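Alpha-1,2-mannosidase (Bacteroides thetaiotaomicron, PDB 2WW2) probably hydrolyses alpha-1,2-linked mannosides, releasing mannose with inversion of anomeric configuration, as a calcium-dependent glycoside hydrolase of family 92. Local coordinates at residues M91-R96 against Y214-Y218; A149-S155 against G167-Y171; Q283-F287 against P657-K661. One frame throughout, in Å; residues are numbered along the deposited sequence.

Contact 1 (M91-R96 against Y214-Y218); sequences MSHKER and YTCAY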
ATOM      1  N   MET A  91      20.032  41.529  17.542  1.00 11.27           N
ATOM      2  CA  MET A  91      21.335  41.093  17.027  1.00 11.07           C
ATOM      3  C   MET A  91      21.365  39.618  16.645  1.00 10.21           C
ATOM      4  O   MET A  91      21.715  39.273  15.525  1.00 10.59           O
ATOM      5  CB  MET A  91      22.472  41.362  18.042  1.00 10.47           C
ATOM      6  CG  MET A  91      22.601  42.832  18.454  1.00 12.38           C
ATOM      7  SD  MET A  91      22.796  43.909  17.020  1.00 13.40           S
ATOM      8  CE  MET A  91      24.405  43.414  16.433  1.00 13.11           C
ATOM      9  N   SER A  92      21.038  38.753  17.598  1.00  9.73           N
ATOM     10  CA  SER A  92      21.160  37.307  17.402  1.00  9.67           C
ATOM     11  C   SER A  92      20.179  36.774  16.367  1.00  9.42           C
ATOM     12  O   SER A  92      19.032  37.231  16.285  1.00  9.83           O
ATOM     13  CB  SER A  92      20.951  36.570  18.726  1.00  9.75           C
ATOM     14  OG  SER A  92      20.939  35.161  18.512  1.00 11.22           O
ATOM     15  N   HIS A  93      20.631  35.816  15.565  1.00  9.20           N
ATOM     16  CA  HIS A  93      19.728  35.154  14.625  1.00  9.85           C
ATOM     17  C   HIS A  93      18.479  34.579  15.325  1.00 10.70           C
ATOM     18  O   HIS A  93      17.430  34.437  14.704  1.00 10.99           O
ATOM     19  CB  HIS A  93      20.465  34.048  13.858  1.00  8.85           C
ATOM     20  CG  HIS A  93      20.715  32.808  14.671  1.00  9.16           C
ATOM     21  ND1 HIS A  93      21.784  32.677  15.535  1.00 12.05           N
ATOM     22  CD2 HIS A  93      20.021  31.649  14.759  1.00  6.93           C
ATOM     23  CE1 HIS A  93      21.759  31.477  16.098  1.00  6.70           C
ATOM     24  NE2 HIS A  93      20.691  30.837  15.650  1.00 10.79           N
ATOM     25  N   LYS A  94      18.600  34.251  16.616  1.00 11.91           N
ATOM     26  CA  LYS A  94      17.486  33.684  17.382  1.00 12.70           C
ATOM     27  C   LYS A  94      16.388  34.698  17.598  1.00 12.73           C
ATOM     28  O   LYS A  94      15.252  34.321  17.839  1.00 12.55           O
ATOM     29  CB  LYS A  94      17.967  33.206  18.752  1.00 13.37           C
ATOM     30  CG  LYS A  94      19.064  32.150  18.692  1.00 16.05           C
ATOM     31  CD  LYS A  94      18.494  30.756  18.880  1.00 20.91           C
ATOM     32  CE  LYS A  94      19.601  29.746  19.168  1.00 24.02           C
ATOM     33  NZ  LYS A  94      19.069  28.349  19.137  1.00 28.35           N
ATOM     34  N   GLU A  95      16.736  35.981  17.520  1.00 13.01           N
ATOM     35  CA  GLU A  95      15.807  37.069  17.794  1.00 13.96           C
ATOM     36  C   GLU A  95      15.442  37.949  16.586  1.00 13.20           C
ATOM     37  O   GLU A  95      14.517  38.753  16.691  1.00 12.64           O
ATOM     38  CB  GLU A  95      16.371  37.988  18.882  1.00 14.58           C
ATOM     39  CG  GLU A  95      16.428  37.342  20.235  1.00 20.87           C
ATOM     40  CD  GLU A  95      16.625  38.369  21.312  1.00 27.21           C
ATOM     41  OE1 GLU A  95      17.761  38.865  21.446  1.00 29.38           O
ATOM     42  OE2 GLU A  95      15.636  38.699  22.007  1.00 31.62           O
ATOM     43  N   ARG A  96      16.175  37.832  15.475  1.00 12.76           N
ATOM     44  CA  ARG A  96      15.872  38.592  14.266  1.00 13.17           C
ATOM     45  C   ARG A  96      14.829  37.839  13.494  1.00 13.00           C
ATOM     46  O   ARG A  96      15.156  36.949  12.705  1.00 14.34           O
ATOM     47  CB  ARG A  96      17.087  38.753  13.331  1.00 13.69           C
ATOM     48  CG  ARG A  96      18.172  39.640  13.828  1.00 14.01           C
ATOM     49  CD  ARG A  96      19.236  39.923  12.741  1.00 10.86           C
ATOM     50  NE  ARG A  96      19.518  38.783  11.876  1.00  9.61           N
ATOM     51  CZ  ARG A  96      20.525  37.925  12.033  1.00  9.92           C
ATOM     52  NH1 ARG A  96      21.386  38.045  13.056  1.00  8.46           N
ATOM     53  NH2 ARG A  96      20.674  36.938  11.157  1.00  8.39           N
ATOM     54  N   TYR A 214      30.680  33.485  17.854  1.00  8.14           N
ATOM     55  CA  TYR A 214      29.570  34.057  17.086  1.00  7.94           C
ATOM     56  C   TYR A 214      29.706  35.575  17.175  1.00  7.55           C
ATOM     57  O   TYR A 214      29.813  36.117  18.279  1.00  7.32           O
ATOM     58  CB  TYR A 214      28.237  33.615  17.710  1.00  7.60           C
ATOM     59  CG  TYR A 214      26.979  34.134  17.019  1.00  8.67           C
ATOM     60  CD1 TYR A 214      26.910  34.268  15.630  1.00  7.15           C
ATOM     61  CD2 TYR A 214      25.848  34.457  17.761  1.00  8.88           C
ATOM     62  CE1 TYR A 214      25.729  34.750  15.005  1.00  8.40           C
ATOM     63  CE2 TYR A 214      24.691  34.916  17.160  1.00  9.24           C
ATOM     64  CZ  TYR A 214      24.629  35.054  15.783  1.00  9.46           C
ATOM     65  OH  TYR A 214      23.453  35.528  15.218  1.00  9.66           O
ATOM     66  N   THR A 215      29.698  36.268  16.034  1.00  7.75           N
ATOM     67  CA  THR A 215      29.759  37.730  16.035  1.00  6.99           C
ATOM     68  C   THR A 215      28.726  38.338  15.095  1.00  7.94           C
ATOM     69  O   THR A 215      28.425  37.766  14.042  1.00  7.89           O
ATOM     70  CB  THR A 215      31.147  38.272  15.606  1.00  8.02           C
ATOM     71  OG1 THR A 215      31.467  37.859  14.266  1.00  7.88           O
ATOM     72  CG2 THR A 215      32.250  37.785  16.555  1.00  5.86           C
ATOM     73  N   CYS A 216      28.206  39.500  15.492  1.00  8.02           N
ATOM     74  CA  CYS A 216      27.357  40.334  14.658  1.00  8.62           C
ATOM     75  C   CYS A 216      27.764  41.795  14.845  1.00  8.73           C
ATOM     76  O   CYS A 216      28.495  42.154  15.789  1.00  8.57           O
ATOM     77  CB  CYS A 216      25.874  40.162  15.040  1.00  8.77           C
ATOM     78  SG  CYS A 216      25.228  38.438  14.917  1.00 10.26           S
ATOM     79  N   ALA A 217      27.295  42.650  13.948  1.00  7.99           N
ATOM     80  CA  ALA A 217      27.552  44.082  14.079  1.00  7.92           C
ATOM     81  C   ALA A 217      26.308  44.771  13.608  1.00  8.45           C
ATOM     82  O   ALA A 217      25.574  44.227  12.765  1.00  8.00           O
ATOM     83  CB  ALA A 217      28.729  44.505  13.224  1.00  8.18           C
ATOM     84  N   TYR A 218      26.051  45.949  14.150  1.00  8.70           N
ATOM     85  CA  TYR A 218      24.941  46.747  13.641  1.00  9.15           C
ATOM     86  C   TYR A 218      25.423  48.114  13.215  1.00  9.21           C
ATOM     87  O   TYR A 218      26.403  48.635  13.736  1.00  9.22           O
ATOM     88  CB  TYR A 218      23.803  46.867  14.670  1.00  8.49           C
ATOM     89  CG  TYR A 218      24.006  47.946  15.712  1.00 10.45           C
ATOM     90  CD1 TYR A 218      23.661  49.277  15.439  1.00 10.43           C
ATOM     91  CD2 TYR A 218      24.540  47.644  16.961  1.00 10.94           C
ATOM     92  CE1 TYR A 218      23.834  50.265  16.387  1.00 12.73           C
ATOM     93  CE2 TYR A 218      24.727  48.640  17.911  1.00 12.68           C
ATOM     94  CZ  TYR A 218      24.360  49.941  17.612  1.00 12.82           C
ATOM     95  OH  TYR A 218      24.536  50.932  18.544  1.00 16.48           O
TER
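An ST turn shapes the loop between strands 80-86 and 98-108 where it meets 214-218, which runs into strand 216-221, in the N-terminal domain of this family 92 glycosidase, a domain built from antiparallel beta strands. Ser-92 makes the turn: its OG accepts a hydrogen bond from Lys-94 N at 3.1 Å, while Ser-92 O receives Glu-95 N at 2.9 Å and Arg-96 N at 3.0 Å. This compact loop presents polar groups to one end of 214-218 and a hydrophobic side chain to the other.

At the polar end, Tyr-214 reaches across. Tyr-214 OH accepts a hydrogen bond from His-93 N at 2.9 Å and a weak one from His-93 ND1 at 3.3 Å, and is also hydrogen-bonded to Asp-148 of the neighbouring strand 143-148. The edge of the His-93 ring points toward the face of Tyr-214 in an offset T-shaped pair, centroids 5.6 Å apart and planes at 76°. Arg-96 NH1 donates to Met-91 O at 2.8 Å, closing the loop on itself, and forms a salt bridge with Asp-148.

Met-91, long and flexible, suits the buried apolar end. Its all-m side chain folds over the strand, with Met-91 CE 3.8 Å from Cys-216 CB, and makes an oblique Met-aromatic contact in which Met-91 SD lies 5.2 Å from the Tyr-218 ring centroid and 3.9 Å from Tyr-218 CB.

Contact 2 (A149-S155 against G167-Y171); sequences AYNGGSS and GATRY
At the open end of a beta hairpin, strands 154-159 and 164-169 of the N-terminal domain, the ladder stops but the chains stay side by side as loop. Ser-155 and Ala-168 form an antiparallel hydrogen-bonded pair, CA atoms 5.3 Å apart and side chains on the same face: Ser-155 N donates to Ala-168 O at 3.1 Å and Ala-168 N to Ser-155 O at 2.9 Å. Gly-167 is extended; a side chain there would clash with Ser-155 O. Beyond the pair, Ser-154 faces Thr-169 and Gly-152 faces Tyr-171, each with CA atoms 4.8 Å apart. Segment 149-153 is irregular, with positive phi at Tyr-150 (71°), Gly-152 (90°) and Gly-153 (97°); at both glycines a CB would jam against the preceding carbonyl.

One side-chain bond crosses: Arg-170, extended after an m chi1, donates NH1 to Gly-153 O at 2.9 Å. Another closes the 150-154 turn internally, Ser-154 OG (chi1 p) donating to Tyr-150 O at 2.9 Å; Ser-154 OG is also hydrogen-bonded to Thr-215 OG1.

The edge of Tyr-150 (chi1 -122°, between wells) points to the face of Tyr-171 (chi1 t), centroids 4.5 Å apart, planes at 60°.

Ordered waters bridge the segments. One donates to Ala-149 O (3.0 Å) and Asn-151 O (2.7 Å) and accepts from Arg-170 N (2.9 Å); another donates to Gly-152 O (2.7 Å) and Arg-170 O (3.1 Å). A third joins Tyr-150 OH (2.7 Å), also bonded to Gly-49, and Tyr-171 OH (3.3 Å), also bonded to Asn-173; a fourth joins Ser-155 OG (2.8 Å) and Arg-170 NH2 (2.9 Å). Water and arginine thus satisfy loop backbone groups that the regular ladder does not pair.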
ATOM      1  N   ALA A 149      28.044  37.306  11.140  1.00  7.09           N
ATOM      2  CA  ALA A 149      29.183  36.599  10.568  1.00  7.19           C
ATOM      3  C   ALA A 149      29.201  35.124  10.969  1.00  7.31           C
ATOM      4  O   ALA A 149      30.196  34.423  10.751  1.00  7.63           O
ATOM      5  CB  ALA A 149      30.526  37.313  10.952  1.00  6.83           C
ATOM      6  N   TYR A 150      28.087  34.675  11.545  1.00  7.25           N
ATOM      7  CA  TYR A 150      27.828  33.266  11.882  1.00  7.55           C
ATOM      8  C   TYR A 150      28.696  32.809  13.055  1.00  8.54           C
ATOM      9  O   TYR A 150      29.483  33.594  13.598  1.00  8.92           O
ATOM     10  CB  TYR A 150      28.079  32.370  10.669  1.00  7.18           C
ATOM     11  CG  TYR A 150      26.886  31.547  10.234  1.00  7.25           C
ATOM     12  CD1 TYR A 150      26.860  30.166  10.421  1.00  7.70           C
ATOM     13  CD2 TYR A 150      25.790  32.143   9.625  1.00  9.07           C
ATOM     14  CE1 TYR A 150      25.776  29.398   9.994  1.00  7.65           C
ATOM     15  CE2 TYR A 150      24.685  31.383   9.205  1.00  9.00           C
ATOM     16  CZ  TYR A 150      24.706  30.007   9.387  1.00  8.92           C
ATOM     17  OH  TYR A 150      23.664  29.219   8.954  1.00  9.85           O
ATOM     18  N   ASN A 151      28.558  31.546  13.449  1.00  9.22           N
ATOM     19  CA  ASN A 151      29.402  31.014  14.522  1.00  9.82           C
ATOM     20  C   ASN A 151      30.556  30.182  13.974  1.00  9.82           C
ATOM     21  O   ASN A 151      30.786  30.161  12.764  1.00  9.38           O
ATOM     22  CB  ASN A 151      28.591  30.230  15.560  1.00 10.78           C
ATOM     23  CG  ASN A 151      27.978  28.961  14.991  1.00 14.21           C
ATOM     24  OD1 ASN A 151      27.821  28.827  13.783  1.00 16.42           O
ATOM     25  ND2 ASN A 151      27.627  28.022  15.867  1.00 16.59           N
ATOM     26  N   GLY A 152      31.307  29.531  14.862  1.00  9.20           N
ATOM     27  CA  GLY A 152      32.498  28.781  14.446  1.00  9.73           C
ATOM     28  C   GLY A 152      33.798  29.587  14.439  1.00  9.99           C
ATOM     29  O   GLY A 152      34.816  29.124  13.919  1.00  9.57           O
ATOM     30  N   GLY A 153      33.775  30.797  15.000  1.00  9.99           N
ATOM     31  CA  GLY A 153      34.988  31.626  15.066  1.00 10.54           C
ATOM     32  C   GLY A 153      35.050  32.645  13.937  1.00 10.41           C
ATOM     33  O   GLY A 153      35.720  32.428  12.923  1.00 11.14           O
ATOM     34  N   SER A 154      34.347  33.754  14.112  1.00  9.22           N
ATOM     35  CA  SER A 154      34.255  34.788  13.081  1.00  9.41           C
ATOM     36  C   SER A 154      34.755  36.118  13.643  1.00  9.36           C
ATOM     37  O   SER A 154      35.042  36.230  14.846  1.00  9.70           O
ATOM     38  CB  SER A 154      32.807  34.923  12.613  1.00  8.50           C
ATOM     39  OG  SER A 154      31.950  35.120  13.724  1.00  8.80           O
ATOM     40  N   SER A 155      34.869  37.124  12.775  1.00  9.78           N
ATOM     41  CA  SER A 155      35.294  38.461  13.212  1.00  9.75           C
ATOM     42  C   SER A 155      34.681  39.497  12.291  1.00  9.78           C
ATOM     43  O   SER A 155      34.451  39.237  11.095  1.00  9.79           O
ATOM     44  CB  SER A 155      36.815  38.586  13.163  1.00 10.55           C
ATOM     45  OG  SER A 155      37.272  38.376  11.827  1.00 11.59           O
ATOM     46  N   GLY A 167      35.035  41.511   7.389  1.00  8.65           N
ATOM     47  CA  GLY A 167      35.012  40.431   8.374  1.00  7.94           C
ATOM     48  C   GLY A 167      35.470  39.105   7.816  1.00  7.83           C
ATOM     49  O   GLY A 167      35.823  38.993   6.629  1.00  7.20           O
ATOM     50  N   ALA A 168      35.470  38.093   8.669  1.00  7.27           N
ATOM     51  CA  ALA A 168      35.806  36.763   8.210  1.00  8.40           C
ATOM     52  C   ALA A 168      34.807  35.808   8.808  1.00  8.54           C
ATOM     53  O   ALA A 168      34.477  35.905   9.996  1.00  8.80           O
ATOM     54  CB  ALA A 168      37.228  36.387   8.627  1.00  8.27           C
ATOM     55  N   THR A 169      34.292  34.902   7.984  1.00  8.77           N
ATOM     56  CA  THR A 169      33.417  33.861   8.490  1.00  8.29           C
ATOM     57  C   THR A 169      34.109  32.530   8.271  1.00  8.15           C
ATOM     58  O   THR A 169      34.682  32.292   7.208  1.00  8.86           O
ATOM     59  CB  THR A 169      32.034  33.895   7.799  1.00  8.66           C
ATOM     60  OG1 THR A 169      31.310  32.715   8.157  1.00  9.46           O
ATOM     61  CG2 THR A 169      32.172  33.979   6.259  1.00  7.86           C
ATOM     62  N   ARG A 170      34.072  31.661   9.275  1.00  8.02           N
ATOM     63  CA  ARG A 170      34.765  30.380   9.179  1.00  8.38           C
ATOM     64  C   ARG A 170      33.838  29.172   9.368  1.00  8.83           C
ATOM     65  O   ARG A 170      34.285  28.019   9.313  1.00  8.63           O
ATOM     66  CB  ARG A 170      35.916  30.345  10.193  1.00  8.30           C
ATOM     67  CG  ARG A 170      36.975  31.387   9.897  1.00  8.41           C
ATOM     68  CD  ARG A 170      38.161  31.310  10.890  1.00 11.46           C
ATOM     69  NE  ARG A 170      39.113  32.384  10.626  1.00 12.27           N
ATOM     70  CZ  ARG A 170      38.957  33.636  11.054  1.00 14.31           C
ATOM     71  NH1 ARG A 170      37.894  33.976  11.775  1.00 13.42           N
ATOM     72  NH2 ARG A 170      39.870  34.556  10.764  1.00 15.29           N
ATOM     73  N   TYR A 171      32.553  29.437   9.594  1.00  8.38           N
ATOM     74  CA  TYR A 171      31.586  28.365   9.755  1.00  9.08           C
ATOM     75  C   TYR A 171      31.693  27.376   8.600  1.00  9.15           C
ATOM     76  O   TYR A 171      31.854  27.770   7.436  1.00  8.94           O
ATOM     77  CB  TYR A 171      30.162  28.920   9.811  1.00  9.16           C
ATOM     78  CG  TYR A 171      29.088  27.843   9.818  1.00  9.46           C
ATOM     79  CD1 TYR A 171      28.697  27.226  11.002  1.00  9.74           C
ATOM     80  CD2 TYR A 171      28.461  27.450   8.633  1.00 10.51           C
ATOM     81  CE1 TYR A 171      27.705  26.241  11.002  1.00 11.20           C
ATOM     82  CE2 TYR A 171      27.474  26.462   8.619  1.00  9.19           C
ATOM     83  CZ  TYR A 171      27.098  25.877   9.816  1.00  9.09           C
ATOM     84  OH  TYR A 171      26.133  24.921   9.806  1.00 10.65           O
TER
HETATM   85  O   HOH W   1      31.781  31.911  11.040  1.00  8.17           O
HETATM   86  O   HOH W   2      23.850  26.609   8.192  1.00 11.51           O
HETATM   87  O   HOH W   3      34.503  27.074  12.221  1.00 20.00           O
HETATM   88  O   HOH W   4      39.849  37.426  11.238  1.00 18.50           O

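Contact 3 (Q283-F287 against P657-K661); sequences QLRTF and PLFKK. With GOL (glycerol), chain G.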
ATOM      1  N   GLN A 283       4.471  25.093 -19.404  1.00  7.24           N
ATOM      2  CA  GLN A 283       5.587  24.293 -19.912  1.00  7.34           C
ATOM      3  C   GLN A 283       6.888  25.096 -20.020  1.00  7.17           C
ATOM      4  O   GLN A 283       7.964  24.611 -19.679  1.00  7.99           O
ATOM      5  CB  GLN A 283       5.212  23.685 -21.277  1.00  7.67           C
ATOM      6  CG  GLN A 283       4.122  22.580 -21.174  1.00  8.59           C
ATOM      7  CD  GLN A 283       3.654  22.077 -22.537  1.00  9.73           C
ATOM      8  OE1 GLN A 283       3.531  22.849 -23.496  1.00  8.49           O
ATOM      9  NE2 GLN A 283       3.373  20.776 -22.626  1.00  9.30           N
ATOM     10  N   LEU A 284       6.803  26.317 -20.546  1.00  6.61           N
ATOM     11  CA  LEU A 284       7.978  27.173 -20.657  1.00  6.44           C
ATOM     12  C   LEU A 284       8.538  27.485 -19.247  1.00  6.27           C
ATOM     13  O   LEU A 284       9.747  27.481 -19.023  1.00  4.88           O
ATOM     14  CB  LEU A 284       7.602  28.481 -21.394  1.00  6.12           C
ATOM     15  CG  LEU A 284       7.238  28.280 -22.884  1.00  6.48           C
ATOM     16  CD1 LEU A 284       6.530  29.485 -23.506  1.00  5.18           C
ATOM     17  CD2 LEU A 284       8.512  27.984 -23.667  1.00  6.10           C
ATOM     18  N   ARG A 285       7.656  27.782 -18.304  1.00  6.49           N
ATOM     19  CA  ARG A 285       8.121  28.004 -16.918  1.00  6.74           C
ATOM     20  C   ARG A 285       8.799  26.773 -16.336  1.00  7.30           C
ATOM     21  O   ARG A 285       9.838  26.876 -15.673  1.00  7.68           O
ATOM     22  CB  ARG A 285       6.963  28.466 -16.031  1.00  7.88           C
ATOM     23  CG  ARG A 285       6.491  29.874 -16.433  1.00  9.59           C
ATOM     24  CD  ARG A 285       5.482  30.416 -15.467  1.00 16.29           C
ATOM     25  NE  ARG A 285       4.349  29.528 -15.312  1.00 19.98           N
ATOM     26  CZ  ARG A 285       3.111  29.822 -15.702  1.00 24.01           C
ATOM     27  NH1 ARG A 285       2.854  30.995 -16.280  1.00 22.14           N
ATOM     28  NH2 ARG A 285       2.132  28.932 -15.514  1.00 24.15           N
ATOM     29  N   THR A 286       8.231  25.608 -16.588  1.00  7.25           N
ATOM     30  CA  THR A 286       8.812  24.384 -16.019  1.00  7.61           C
ATOM     31  C   THR A 286      10.188  24.167 -16.615  1.00  7.18           C
ATOM     32  O   THR A 286      11.162  23.965 -15.899  1.00  7.32           O
ATOM     33  CB  THR A 286       7.901  23.171 -16.275  1.00  8.01           C
ATOM     34  OG1 THR A 286       6.592  23.458 -15.762  1.00  7.59           O
ATOM     35  CG2 THR A 286       8.447  21.923 -15.548  1.00  7.93           C
ATOM     36  N   PHE A 287      10.262  24.245 -17.940  1.00  7.02           N
ATOM     37  CA  PHE A 287      11.512  24.027 -18.669  1.00  6.63           C
ATOM     38  C   PHE A 287      12.631  24.990 -18.243  1.00  7.06           C
ATOM     39  O   PHE A 287      13.744  24.562 -17.931  1.00  6.63           O
ATOM     40  CB  PHE A 287      11.254  24.171 -20.177  1.00  6.48           C
ATOM     41  CG  PHE A 287      12.463  23.896 -21.036  1.00  7.72           C
ATOM     42  CD1 PHE A 287      12.898  22.582 -21.256  1.00  8.17           C
ATOM     43  CD2 PHE A 287      13.164  24.941 -21.626  1.00  7.43           C
ATOM     44  CE1 PHE A 287      14.008  22.330 -22.049  1.00  9.08           C
ATOM     45  CE2 PHE A 287      14.273  24.700 -22.422  1.00  9.08           C
ATOM     46  CZ  PHE A 287      14.703  23.391 -22.634  1.00 10.10           C
ATOM     47  N   PRO A 657       9.797  14.896 -27.846  1.00  8.95           N
ATOM     48  CA  PRO A 657       9.985  16.287 -27.433  1.00  9.63           C
ATOM     49  C   PRO A 657       8.686  16.842 -26.862  1.00  9.63           C
ATOM     50  O   PRO A 657       7.586  16.395 -27.249  1.00  9.28           O
ATOM     51  CB  PRO A 657      10.308  17.008 -28.746  1.00  9.05           C
ATOM     52  CG  PRO A 657       9.577  16.196 -29.797  1.00  9.65           C
ATOM     53  CD  PRO A 657       9.687  14.763 -29.308  1.00  9.49           C
ATOM     54  N   LEU A 658       8.815  17.843 -25.998  1.00  9.37           N
ATOM     55  CA  LEU A 658       7.652  18.472 -25.385  1.00  9.50           C
ATOM     56  C   LEU A 658       7.096  19.643 -26.208  1.00  9.49           C
ATOM     57  O   LEU A 658       5.890  19.923 -26.176  1.00  9.52           O
ATOM     58  CB  LEU A 658       8.024  18.973 -23.975  1.00  9.19           C
ATOM     59  CG  LEU A 658       6.859  19.497 -23.135  1.00  9.90           C
ATOM     60  CD1 LEU A 658       5.917  18.327 -22.754  1.00  8.91           C
ATOM     61  CD2 LEU A 658       7.410  20.217 -21.892  1.00 10.53           C
ATOM     62  N   PHE A 659       7.964  20.331 -26.945  1.00  9.63           N
ATOM     63  CA  PHE A 659       7.554  21.571 -27.637  1.00  9.22           C
ATOM     64  C   PHE A 659       7.378  21.351 -29.139  1.00  9.96           C
ATOM     65  O   PHE A 659       7.810  20.331 -29.671  1.00  9.82           O
ATOM     66  CB  PHE A 659       8.590  22.676 -27.397  1.00  9.15           C
ATOM     67  CG  PHE A 659       8.738  23.065 -25.928  1.00 10.48           C
ATOM     68  CD1 PHE A 659       7.843  23.959 -25.345  1.00 11.33           C
ATOM     69  CD2 PHE A 659       9.746  22.509 -25.140  1.00 10.43           C
ATOM     70  CE1 PHE A 659       7.965  24.317 -23.981  1.00 11.18           C
ATOM     71  CE2 PHE A 659       9.891  22.860 -23.784  1.00  9.73           C
ATOM     72  CZ  PHE A 659       8.995  23.770 -23.208  1.00 10.41           C
ATOM     73  N   LYS A 660       6.771  22.317 -29.836  1.00  9.58           N
ATOM     74  CA  LYS A 660       6.705  22.231 -31.293  1.00 10.08           C
ATOM     75  C   LYS A 660       8.092  22.426 -31.903  1.00 10.59           C
ATOM     76  O   LYS A 660       8.364  21.977 -33.026  1.00  9.99           O
ATOM     77  CB  LYS A 660       5.697  23.244 -31.865  1.00 10.17           C
ATOM     78  CG  LYS A 660       4.257  22.818 -31.599  1.00 11.46           C
ATOM     79  CD  LYS A 660       3.254  23.857 -32.037  1.00 15.11           C
ATOM     80  CE  LYS A 660       1.838  23.443 -31.636  1.00 17.50           C
ATOM     81  NZ  LYS A 660       1.458  22.140 -32.275  1.00 22.59           N
ATOM     82  N   LYS A 661       8.985  23.047 -31.143  1.00 11.28           N
ATOM     83  CA  LYS A 661      10.333  23.315 -31.637  1.00 11.53           C
ATOM     84  C   LYS A 661      11.316  23.650 -30.519  1.00 11.78           C
ATOM     85  O   LYS A 661      10.999  24.437 -29.612  1.00 12.18           O
ATOM     86  CB  LYS A 661      10.287  24.479 -32.645  1.00 12.10           C
ATOM     87  CG  LYS A 661      11.561  24.644 -33.460  1.00 14.31           C
ATOM     88  CD  LYS A 661      11.500  25.915 -34.300  1.00 16.69           C
ATOM     89  CE  LYS A 661      12.543  25.887 -35.370  1.00 20.52           C
ATOM     90  NZ  LYS A 661      12.387  27.061 -36.294  1.00 23.31           N
TER
HETATM   91  C1  GOL G 801       2.952  19.553 -26.615  1.00 23.40           C
HETATM   92  O1  GOL G 801       3.349  19.574 -25.250  1.00 19.23           O
HETATM   93  C2  GOL G 801       2.494  20.928 -27.078  1.00 24.42           C
HETATM   94  O2  GOL G 801       2.929  21.275 -28.371  1.00 30.00           O
HETATM   95  C3  GOL G 801       3.063  21.974 -26.177  1.00 21.34           C
HETATM   96  O3  GOL G 801       1.980  22.330 -25.403  1.00 12.97           O
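Residues 283-287 form one turn of helix 281-294, with Phe-287 N bonded to Gln-283 O at 2.9 Å, and they face an irregular segment, 657-661, which leads into strand 661-665. The backbones stay well apart: the closest CA atoms, those of Gln-283 and Leu-658, are 8.3 Å from each other, and no hydrogen bond joins the two segments directly. Lys-660 and Lys-661 both lie opposite Glu-277, a classic beta bulge at the entry to the strand.

Side chains bridge the space. Phe-659, with an m chi1, swings its ring toward the helix, a large apolar group suited to the space between Gln-283, Leu-284 and Phe-287. The ring's edge points to the face of Phe-287 in a T-shaped pair, centroids 5.5 Å apart and planes at 79°; Phe-659 CZ lies 3.8 Å from Phe-287 CB, and Phe-659 CE1 3.7 Å from Leu-284 CD2. The aliphatic part of Gln-283 joins in, CB to Phe-659 CE1 at 3.9 Å, while its amide NE2 passes 3.5 Å from Leu-658 CD1. Gln-283 OE1 accepts from Thr-280 N, and a glycerol, probably from the crystallisation liquor, takes a hydrogen bond from Gln-283 NE2 to its O1 at 2.9 Å and passes one on from O1 to Leu-658 O at 2.7 Å.

The aromatic pair is part of an apolar cluster in the catalytic domain. Strand 274-277, an edge strand of the mixed sheet, adds Val-274 against Phe-287 and Ala-276 against Phe-659; helix 632-640 packs on Phe-287 through Val-636 and Ala-639, and helix 600-613 meets Leu-658 through Met-611.

Overall arrangement
Following the chain from its N terminus, 91-96 comes first, but its partner 214-218 arrives only after a long run rich in strands. Within that run lies contact 2, which closes its own short hairpin, so contact 2 is nested in contact 1. The two also touch: Thr-215 OG1 lies 2.8 Å from Ser-154 OG and Thr-215 O 3.0 Å from Ala-149 N, both probable hydrogen bonds, joining them in one sheet region of the N-terminal domain. Contact 3 follows in series, its segments 370 residues apart, and brings a helix of the catalytic domain to a late loop; its centre is about 45 Å from that of contact 1.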